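Local coordinates for pyoverdine biosynthesis protein PvcB (Pseudomonas aeruginosa, PDB 4YLM) that catalyses the iron- and 2-oxoglutarate-dependent oxidation of tyrosine isonitrile during the biosynthesis of paerucumarin, at residues His55-Leu60 with Leu257-Gly262; Val109-Asp114 with Arg140-Ser145. All coordinates share one frame; numbering follows the deposited sequence.

Interaction 1 (His55-Leu60 with Leu257-Gly262)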
ATOM      1  N   HIS A  55      -7.796  -4.869   9.881  1.00 20.01           N
ATOM      2  CA  HIS A  55      -8.394  -4.424  11.131  1.00 20.57           C
ATOM      3  C   HIS A  55      -9.926  -4.557  11.099  1.00 24.27           C
ATOM      4  O   HIS A  55     -10.568  -4.461  12.140  1.00 21.76           O
ATOM      5  CB  HIS A  55      -8.031  -2.968  11.419  1.00 21.64           C
ATOM      6  CG  HIS A  55      -6.568  -2.731  11.659  1.00 23.68           C
ATOM      7  ND1 HIS A  55      -5.961  -2.984  12.871  1.00 21.02           N
ATOM      8  CD2 HIS A  55      -5.604  -2.221  10.854  1.00 21.83           C
ATOM      9  CE1 HIS A  55      -4.684  -2.651  12.798  1.00 23.88           C
ATOM     10  NE2 HIS A  55      -4.438  -2.196  11.582  1.00 20.02           N
ATOM     11  N   HIS A  56     -10.489  -4.723   9.897  1.00 23.34           N
ATOM     12  CA  HIS A  56     -11.931  -4.983   9.678  1.00 21.59           C
ATOM     13  C   HIS A  56     -12.889  -3.817   9.889  1.00 18.32           C
ATOM     14  O   HIS A  56     -13.954  -3.767   9.272  1.00 24.97           O
ATOM     15  CB  HIS A  56     -12.403  -6.232  10.455  1.00 19.87           C
ATOM     16  CG  HIS A  56     -11.524  -7.423  10.237  1.00 20.50           C
ATOM     17  ND1 HIS A  56     -11.226  -7.901   8.979  1.00 22.60           N
ATOM     18  CD2 HIS A  56     -10.855  -8.216  11.112  1.00 23.55           C
ATOM     19  CE1 HIS A  56     -10.417  -8.943   9.086  1.00 24.95           C
ATOM     20  NE2 HIS A  56     -10.175  -9.153  10.368  1.00 23.31           N
ATOM     21  N   LEU A  57     -12.533  -2.885  10.759  1.00 18.58           N
ATOM     22  CA  LEU A  57     -13.386  -1.732  11.021  1.00 18.06           C
ATOM     23  C   LEU A  57     -12.525  -0.504  11.270  1.00 20.80           C
ATOM     24  O   LEU A  57     -11.747  -0.471  12.223  1.00 24.49           O
ATOM     25  CB  LEU A  57     -14.293  -1.991  12.247  1.00 19.45           C
ATOM     26  CG  LEU A  57     -15.351  -0.922  12.556  1.00 24.74           C
ATOM     27  CD1 LEU A  57     -16.316  -0.735  11.380  1.00 24.41           C
ATOM     28  CD2 LEU A  57     -16.145  -1.248  13.839  1.00 24.44           C
ATOM     29  N   LEU A  58     -12.638   0.505  10.409  1.00 19.16           N
ATOM     30  CA  LEU A  58     -11.892   1.739  10.612  1.00 19.23           C
ATOM     31  C   LEU A  58     -12.837   2.853  11.042  1.00 23.84           C
ATOM     32  O   LEU A  58     -13.927   3.006  10.482  1.00 22.79           O
ATOM     33  CB  LEU A  58     -11.180   2.177   9.324  1.00 16.80           C
ATOM     34  CG  LEU A  58     -10.376   1.129   8.556  1.00 19.13           C
ATOM     35  CD1 LEU A  58      -9.674   1.795   7.355  1.00 16.41           C
ATOM     36  CD2 LEU A  58      -9.349   0.462   9.467  1.00 18.84           C
ATOM     37  N   LEU A  59     -12.409   3.635  12.025  1.00 20.60           N
ATOM     38  CA  LEU A  59     -13.145   4.820  12.425  1.00 20.95           C
ATOM     39  C   LEU A  59     -12.237   6.005  12.170  1.00 21.52           C
ATOM     40  O   LEU A  59     -11.208   6.137  12.815  1.00 21.05           O
ATOM     41  CB  LEU A  59     -13.528   4.742  13.912  1.00 22.21           C
ATOM     42  CG  LEU A  59     -14.004   6.042  14.574  1.00 22.02           C
ATOM     43  CD1 LEU A  59     -15.200   6.626  13.818  1.00 21.24           C
ATOM     44  CD2 LEU A  59     -14.340   5.827  16.079  1.00 20.76           C
ATOM     45  N   LEU A  60     -12.570   6.821  11.175  1.00 22.26           N
ATOM     46  CA  LEU A  60     -11.852   8.074  10.957  1.00 22.10           C
ATOM     47  C   LEU A  60     -12.650   9.170  11.645  1.00 23.83           C
ATOM     48  O   LEU A  60     -13.789   9.461  11.256  1.00 24.68           O
ATOM     49  CB  LEU A  60     -11.712   8.392   9.467  1.00 18.95           C
ATOM     50  CG  LEU A  60     -10.749   7.498   8.676  1.00 22.21           C
ATOM     51  CD1 LEU A  60     -11.339   6.132   8.445  1.00 23.40           C
ATOM     52  CD2 LEU A  60     -10.422   8.169   7.336  1.00 26.18           C
ATOM     53  N   LEU A 257     -17.157  -8.592   4.541  1.00 21.60           N
ATOM     54  CA  LEU A 257     -16.878 -10.007   4.265  1.00 22.44           C
ATOM     55  C   LEU A 257     -16.435 -10.767   5.515  1.00 23.20           C
ATOM     56  O   LEU A 257     -16.445 -12.000   5.536  1.00 25.20           O
ATOM     57  CB  LEU A 257     -15.827 -10.168   3.145  1.00 23.27           C
ATOM     58  CG  LEU A 257     -16.145  -9.452   1.819  1.00 24.59           C
ATOM     59  CD1 LEU A 257     -15.087  -9.774   0.755  1.00 24.57           C
ATOM     60  CD2 LEU A 257     -17.552  -9.838   1.313  1.00 23.93           C
ATOM     61  N   THR A 258     -16.058 -10.025   6.550  1.00 22.34           N
ATOM     62  CA  THR A 258     -15.525 -10.598   7.783  1.00 22.03           C
ATOM     63  C   THR A 258     -16.437 -10.317   8.982  1.00 24.49           C
ATOM     64  O   THR A 258     -16.616 -11.172   9.847  1.00 24.91           O
ATOM     65  CB  THR A 258     -14.131 -10.016   8.092  1.00 24.66           C
ATOM     66  OG1 THR A 258     -13.250 -10.314   7.000  1.00 22.25           O
ATOM     67  CG2 THR A 258     -13.550 -10.628   9.380  1.00 22.26           C
ATOM     68  N   LEU A 259     -16.986  -9.107   9.044  1.00 21.03           N
ATOM     69  CA  LEU A 259     -17.847  -8.735  10.160  1.00 21.81           C
ATOM     70  C   LEU A 259     -19.289  -9.136   9.899  1.00 25.11           C
ATOM     71  O   LEU A 259     -19.670  -9.430   8.764  1.00 25.47           O
ATOM     72  CB  LEU A 259     -17.841  -7.220  10.372  1.00 20.80           C
ATOM     73  CG  LEU A 259     -16.479  -6.540  10.511  1.00 22.00           C
ATOM     74  CD1 LEU A 259     -16.704  -5.039  10.611  1.00 18.27           C
ATOM     75  CD2 LEU A 259     -15.756  -7.076  11.748  1.00 21.58           C
ATOM     76  N   LEU A 260     -20.073  -9.147  10.972  1.00 22.36           N
ATOM     77  CA  LEU A 260     -21.529  -9.076  10.886  1.00 25.29           C
ATOM     78  C   LEU A 260     -21.876  -7.778  11.568  1.00 25.59           C
ATOM     79  O   LEU A 260     -21.098  -7.272  12.378  1.00 25.29           O
ATOM     80  CB  LEU A 260     -22.192 -10.245  11.623  1.00 24.10           C
ATOM     81  CG  LEU A 260     -21.825 -11.632  11.095  1.00 25.33           C
ATOM     82  CD1 LEU A 260     -22.401 -12.753  11.981  1.00 24.72           C
ATOM     83  CD2 LEU A 260     -22.277 -11.787   9.642  1.00 27.05           C
ATOM     84  N   HIS A 261     -23.038  -7.220  11.256  1.00 25.85           N
ATOM     85  CA  HIS A 261     -23.391  -5.944  11.834  1.00 25.08           C
ATOM     86  C   HIS A 261     -24.873  -5.913  12.169  1.00 26.40           C
ATOM     87  O   HIS A 261     -25.658  -6.717  11.669  1.00 27.46           O
ATOM     88  CB  HIS A 261     -23.054  -4.820  10.851  1.00 27.41           C
ATOM     89  CG  HIS A 261     -23.931  -4.810   9.642  1.00 28.92           C
ATOM     90  ND1 HIS A 261     -25.023  -3.977   9.523  1.00 30.01           N
ATOM     91  CD2 HIS A 261     -23.899  -5.556   8.511  1.00 28.63           C
ATOM     92  CE1 HIS A 261     -25.619  -4.198   8.364  1.00 29.73           C
ATOM     93  NE2 HIS A 261     -24.955  -5.149   7.729  1.00 31.72           N
ATOM     94  N   GLY A 262     -25.254  -4.981  13.020  1.00 28.20           N
ATOM     95  CA  GLY A 262     -26.648  -4.868  13.390  1.00 28.61           C
ATOM     96  C   GLY A 262     -26.854  -3.572  14.111  1.00 29.53           C
ATOM     97  O   GLY A 262     -26.159  -2.592  13.837  1.00 24.15           O
TER
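H56 and T258 meet through a CH-pi contact: the methyl CG2 of T258 sits over one face of the imidazole, 3.6 Å from the ring centroid of H56 and only 12° off the ring normal. The threonine is turned with CG2 anti to its own backbone N and OG1 beside it (chi1 -59°), which presents the methyl to the ring. The two side chains cross at about a right angle.

The polar ends of this pair are held by a third residue. H56 ND1 and T258 OG1 both hydrogen-bond to OD2 of D255, so a single carboxylate oxygen fixes the imidazole rotation and the hydroxyl together. No hydrogen bond passes directly between the two segments.

The contact spans two sheets of the TauD/TfdA-type double-stranded beta-helix core. Strand 57-60 pairs with 251-255 in the larger sheet, whereas strand 259-263, reached by the short turn after 251-255, belongs to the smaller one and carries H261, a probable iron ligand.

The remaining contacts are van der Waals and centre on L259, whose branched end reaches back against the turn that follows helix 45-55. H56, with a positive phi of 73°, is the first residue to leave helical geometry there, ahead of strand 57-60. L259 CD1 lies against the backbone carbonyl, 3.3 Å from H56 O. The other methyl, L259 CD2, is 3.7 Å from H56 CB. An apolar pair, L259 CD1 and L57 CB, meets at 4.2 Å. Both L57 and L259 additionally rest on F143, while R35 of the second subunit packs against H56.

Interaction 2 (Val109-Asp114 with Arg140-Ser145)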
ATOM      1  N   VAL A 109     -31.800  -4.441  15.463  1.00 35.95           N
ATOM      2  CA  VAL A 109     -31.437  -5.187  14.264  1.00 31.50           C
ATOM      3  C   VAL A 109     -30.437  -6.264  14.637  1.00 35.57           C
ATOM      4  O   VAL A 109     -29.329  -5.953  15.082  1.00 28.60           O
ATOM      5  CB  VAL A 109     -30.803  -4.279  13.176  1.00 35.12           C
ATOM      6  CG1 VAL A 109     -30.588  -5.070  11.880  1.00 29.42           C
ATOM      7  CG2 VAL A 109     -31.655  -3.043  12.929  1.00 35.92           C
ATOM      8  N   PRO A 110     -30.824  -7.533  14.465  1.00 35.76           N
ATOM      9  CA  PRO A 110     -29.916  -8.643  14.773  1.00 32.46           C
ATOM     10  C   PRO A 110     -28.721  -8.665  13.816  1.00 30.15           C
ATOM     11  O   PRO A 110     -28.744  -8.007  12.775  1.00 30.23           O
ATOM     12  CB  PRO A 110     -30.789  -9.892  14.571  1.00 31.71           C
ATOM     13  CG  PRO A 110     -32.223  -9.389  14.630  1.00 41.69           C
ATOM     14  CD  PRO A 110     -32.168  -7.990  14.068  1.00 38.46           C
ATOM     15  N   LEU A 111     -27.690  -9.422  14.176  1.00 31.58           N
ATOM     16  CA  LEU A 111     -26.475  -9.515  13.371  1.00 29.81           C
ATOM     17  C   LEU A 111     -26.746 -10.149  12.008  1.00 30.12           C
ATOM     18  O   LEU A 111     -27.474 -11.130  11.903  1.00 30.55           O
ATOM     19  CB  LEU A 111     -25.406 -10.308  14.128  1.00 24.63           C
ATOM     20  CG  LEU A 111     -24.874  -9.619  15.387  1.00 27.21           C
ATOM     21  CD1 LEU A 111     -23.902 -10.531  16.140  1.00 28.46           C
ATOM     22  CD2 LEU A 111     -24.195  -8.288  15.020  1.00 28.28           C
ATOM     23  N   HIS A 112     -26.176  -9.567  10.956  1.00 26.81           N
ATOM     24  CA  HIS A 112     -26.300 -10.132   9.616  1.00 26.51           C
ATOM     25  C   HIS A 112     -25.195  -9.549   8.729  1.00 26.68           C
ATOM     26  O   HIS A 112     -24.324  -8.833   9.218  1.00 26.25           O
ATOM     27  CB  HIS A 112     -27.696  -9.854   9.023  1.00 29.83           C
ATOM     28  CG  HIS A 112     -27.993  -8.401   8.825  1.00 27.73           C
ATOM     29  ND1 HIS A 112     -28.198  -7.532   9.874  1.00 27.39           N
ATOM     30  CD2 HIS A 112     -28.109  -7.660   7.694  1.00 30.91           C
ATOM     31  CE1 HIS A 112     -28.417  -6.316   9.401  1.00 27.60           C
ATOM     32  NE2 HIS A 112     -28.366  -6.367   8.081  1.00 30.21           N
ATOM     33  N   TRP A 113     -25.214  -9.870   7.442  1.00 26.55           N
ATOM     34  CA  TRP A 113     -24.289  -9.235   6.505  1.00 27.24           C
ATOM     35  C   TRP A 113     -25.034  -8.623   5.326  1.00 27.94           C
ATOM     36  O   TRP A 113     -26.154  -9.029   5.020  1.00 26.66           O
ATOM     37  CB  TRP A 113     -23.197 -10.213   6.043  1.00 24.06           C
ATOM     38  CG  TRP A 113     -23.594 -11.342   5.104  1.00 27.33           C
ATOM     39  CD1 TRP A 113     -23.362 -11.398   3.756  1.00 27.94           C
ATOM     40  CD2 TRP A 113     -24.204 -12.595   5.453  1.00 25.42           C
ATOM     41  NE1 TRP A 113     -23.813 -12.591   3.244  1.00 29.31           N
ATOM     42  CE2 TRP A 113     -24.336 -13.343   4.262  1.00 27.09           C
ATOM     43  CE3 TRP A 113     -24.672 -13.149   6.652  1.00 28.55           C
ATOM     44  CZ2 TRP A 113     -24.913 -14.621   4.234  1.00 28.40           C
ATOM     45  CZ3 TRP A 113     -25.241 -14.413   6.626  1.00 29.03           C
ATOM     46  CH2 TRP A 113     -25.355 -15.138   5.425  1.00 30.01           C
ATOM     47  N   ASP A 114     -24.420  -7.639   4.677  1.00 27.01           N
ATOM     48  CA  ASP A 114     -25.034  -6.984   3.524  1.00 31.01           C
ATOM     49  C   ASP A 114     -24.848  -7.828   2.280  1.00 32.20           C
ATOM     50  O   ASP A 114     -23.794  -8.460   2.090  1.00 27.38           O
ATOM     51  CB  ASP A 114     -24.440  -5.586   3.290  1.00 28.42           C
ATOM     52  CG  ASP A 114     -25.026  -4.545   4.214  1.00 30.45           C
ATOM     53  OD1 ASP A 114     -25.930  -4.902   5.005  1.00 29.03           O
ATOM     54  OD2 ASP A 114     -24.595  -3.370   4.145  1.00 27.27           O
ATOM     55  N   ARG A 140     -27.032   2.278  19.123  1.00 32.72           N
ATOM     56  CA  ARG A 140     -25.707   2.270  18.479  1.00 36.02           C
ATOM     57  C   ARG A 140     -25.628   1.227  17.360  1.00 27.83           C
ATOM     58  O   ARG A 140     -26.207   0.149  17.464  1.00 28.66           O
ATOM     59  CB  ARG A 140     -24.590   2.032  19.510  1.00 30.68           C
ATOM     60  CG  ARG A 140     -24.386   3.187  20.503  1.00 32.58           C
ATOM     61  CD  ARG A 140     -23.340   2.843  21.563  1.00 33.84           C
ATOM     62  NE  ARG A 140     -23.783   1.763  22.445  1.00 34.16           N
ATOM     63  CZ  ARG A 140     -23.023   1.176  23.369  1.00 40.08           C
ATOM     64  NH1 ARG A 140     -21.758   1.541  23.529  1.00 35.58           N
ATOM     65  NH2 ARG A 140     -23.524   0.199  24.118  1.00 36.93           N
ATOM     66  N   THR A 141     -24.909   1.554  16.286  1.00 31.02           N
ATOM     67  CA  THR A 141     -24.632   0.582  15.230  1.00 26.77           C
ATOM     68  C   THR A 141     -23.626  -0.435  15.753  1.00 25.24           C
ATOM     69  O   THR A 141     -22.595  -0.061  16.312  1.00 26.49           O
ATOM     70  CB  THR A 141     -24.021   1.273  13.981  1.00 27.80           C
ATOM     71  OG1 THR A 141     -24.914   2.281  13.512  1.00 28.17           O
ATOM     72  CG2 THR A 141     -23.786   0.277  12.872  1.00 23.08           C
ATOM     73  N   THR A 142     -23.899  -1.721  15.568  1.00 26.17           N
ATOM     74  CA  THR A 142     -23.009  -2.724  16.141  1.00 25.48           C
ATOM     75  C   THR A 142     -22.289  -3.551  15.092  1.00 26.46           C
ATOM     76  O   THR A 142     -22.823  -3.801  14.013  1.00 25.43           O
ATOM     77  CB  THR A 142     -23.758  -3.691  17.058  1.00 28.29           C
ATOM     78  OG1 THR A 142     -24.732  -4.411  16.288  1.00 27.36           O
ATOM     79  CG2 THR A 142     -24.440  -2.928  18.191  1.00 29.12           C
ATOM     80  N   PHE A 143     -21.094  -4.013  15.457  1.00 24.89           N
ATOM     81  CA  PHE A 143     -20.238  -4.798  14.583  1.00 23.69           C
ATOM     82  C   PHE A 143     -19.612  -5.932  15.382  1.00 24.42           C
ATOM     83  O   PHE A 143     -19.152  -5.717  16.504  1.00 24.56           O
ATOM     84  CB  PHE A 143     -19.112  -3.906  14.031  1.00 21.08           C
ATOM     85  CG  PHE A 143     -19.600  -2.752  13.175  1.00 21.40           C
ATOM     86  CD1 PHE A 143     -19.847  -2.936  11.823  1.00 24.79           C
ATOM     87  CD2 PHE A 143     -19.782  -1.491  13.721  1.00 24.95           C
ATOM     88  CE1 PHE A 143     -20.293  -1.887  11.033  1.00 25.89           C
ATOM     89  CE2 PHE A 143     -20.219  -0.436  12.941  1.00 24.93           C
ATOM     90  CZ  PHE A 143     -20.466  -0.632  11.590  1.00 27.39           C
ATOM     91  N   SER A 144     -19.573  -7.129  14.801  1.00 22.35           N
ATOM     92  CA  SER A 144     -18.913  -8.267  15.426  1.00 26.06           C
ATOM     93  C   SER A 144     -17.887  -8.869  14.493  1.00 23.40           C
ATOM     94  O   SER A 144     -18.183  -9.131  13.326  1.00 24.85           O
ATOM     95  CB  SER A 144     -19.930  -9.365  15.796  1.00 25.15           C
ATOM     96  OG  SER A 144     -20.669  -8.988  16.938  1.00 27.50           O
ATOM     97  N   SER A 145     -16.692  -9.115  15.015  1.00 21.82           N
ATOM     98  CA  SER A 145     -15.649  -9.787  14.240  1.00 22.44           C
ATOM     99  C   SER A 145     -15.857 -11.291  14.299  1.00 23.11           C
ATOM    100  O   SER A 145     -15.796 -11.883  15.375  1.00 24.96           O
ATOM    101  CB  SER A 145     -14.276  -9.444  14.816  1.00 22.98           C
ATOM    102  OG  SER A 145     -13.324 -10.418  14.429  1.00 23.24           O
TER
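L111 meets T142 and S144 with no flat group between them; the one ring with a bond inside these segments, H112, is held at its edge by the chain just before it. H112 ND1 donates to the carbonyl O of P110 at 3.0 Å, with an N-H...O angle of 161°. The oxygen lies nearly in the ring plane, and the donor is tilted 16° from the carbonyl plane. This bond closes over the corner that the backbone makes at L111 and fixes the rotation of the imidazole.

Across the contact, the isobutyl end of L111 does the touching. CG stands beside the backbone N, anti to the carbonyl carbon (chi1 -67°), and this carries the two methyls towards strand 141-145: L111 CD1 lies 3.7 Å from S144 OG, and L111 CD2 4.1 Å from T142 OG1. The L111 and T142 side chains cross at about a right angle. T142 and S144 point toward L111, whereas the intervening F143 points away, in the usual alternation of a strand, and its ring packs on L259 and H261.

H112-W113-D114 is the HxD motif of the facial triad in this dioxygenase family. H112 and D114 probably bind the catalytic iron together with H261. D114 OD2 accepts from Q125 and H278, and OD1 is hydrogen-bonded to H261 NE2.

Because L111 brings only methyls, the contact is van der Waals; the S144 hydroxyl has its partners in L235 O and H241 ND1. With H112 ND1 donating to P110 O, NE2 is the nitrogen left to face a metal, consistent with H112 being an iron ligand.

From the N terminus, the chain leaves helix 45-55 and runs through strand 57-60; the turn and strand at 55-60 are met again by 257-262, so interaction 1 closes a loop of nearly 200 residues. Interaction 2 falls wholly within that excursion: 109-114 and 140-145 enclose a much shorter loop that holds strand 120-131. The two contacts, their centres about 9 Å apart, join through the three-stranded sheet, where 141-145 is the neighbour of 259-263: L260 O and S144 N, and G262 N and T142 O, form probable hydrogen bonds. Interaction 1 thus ties the larger sheet to this one, and interaction 2 sets the HxD segment beside it, near H261, the probable third iron ligand.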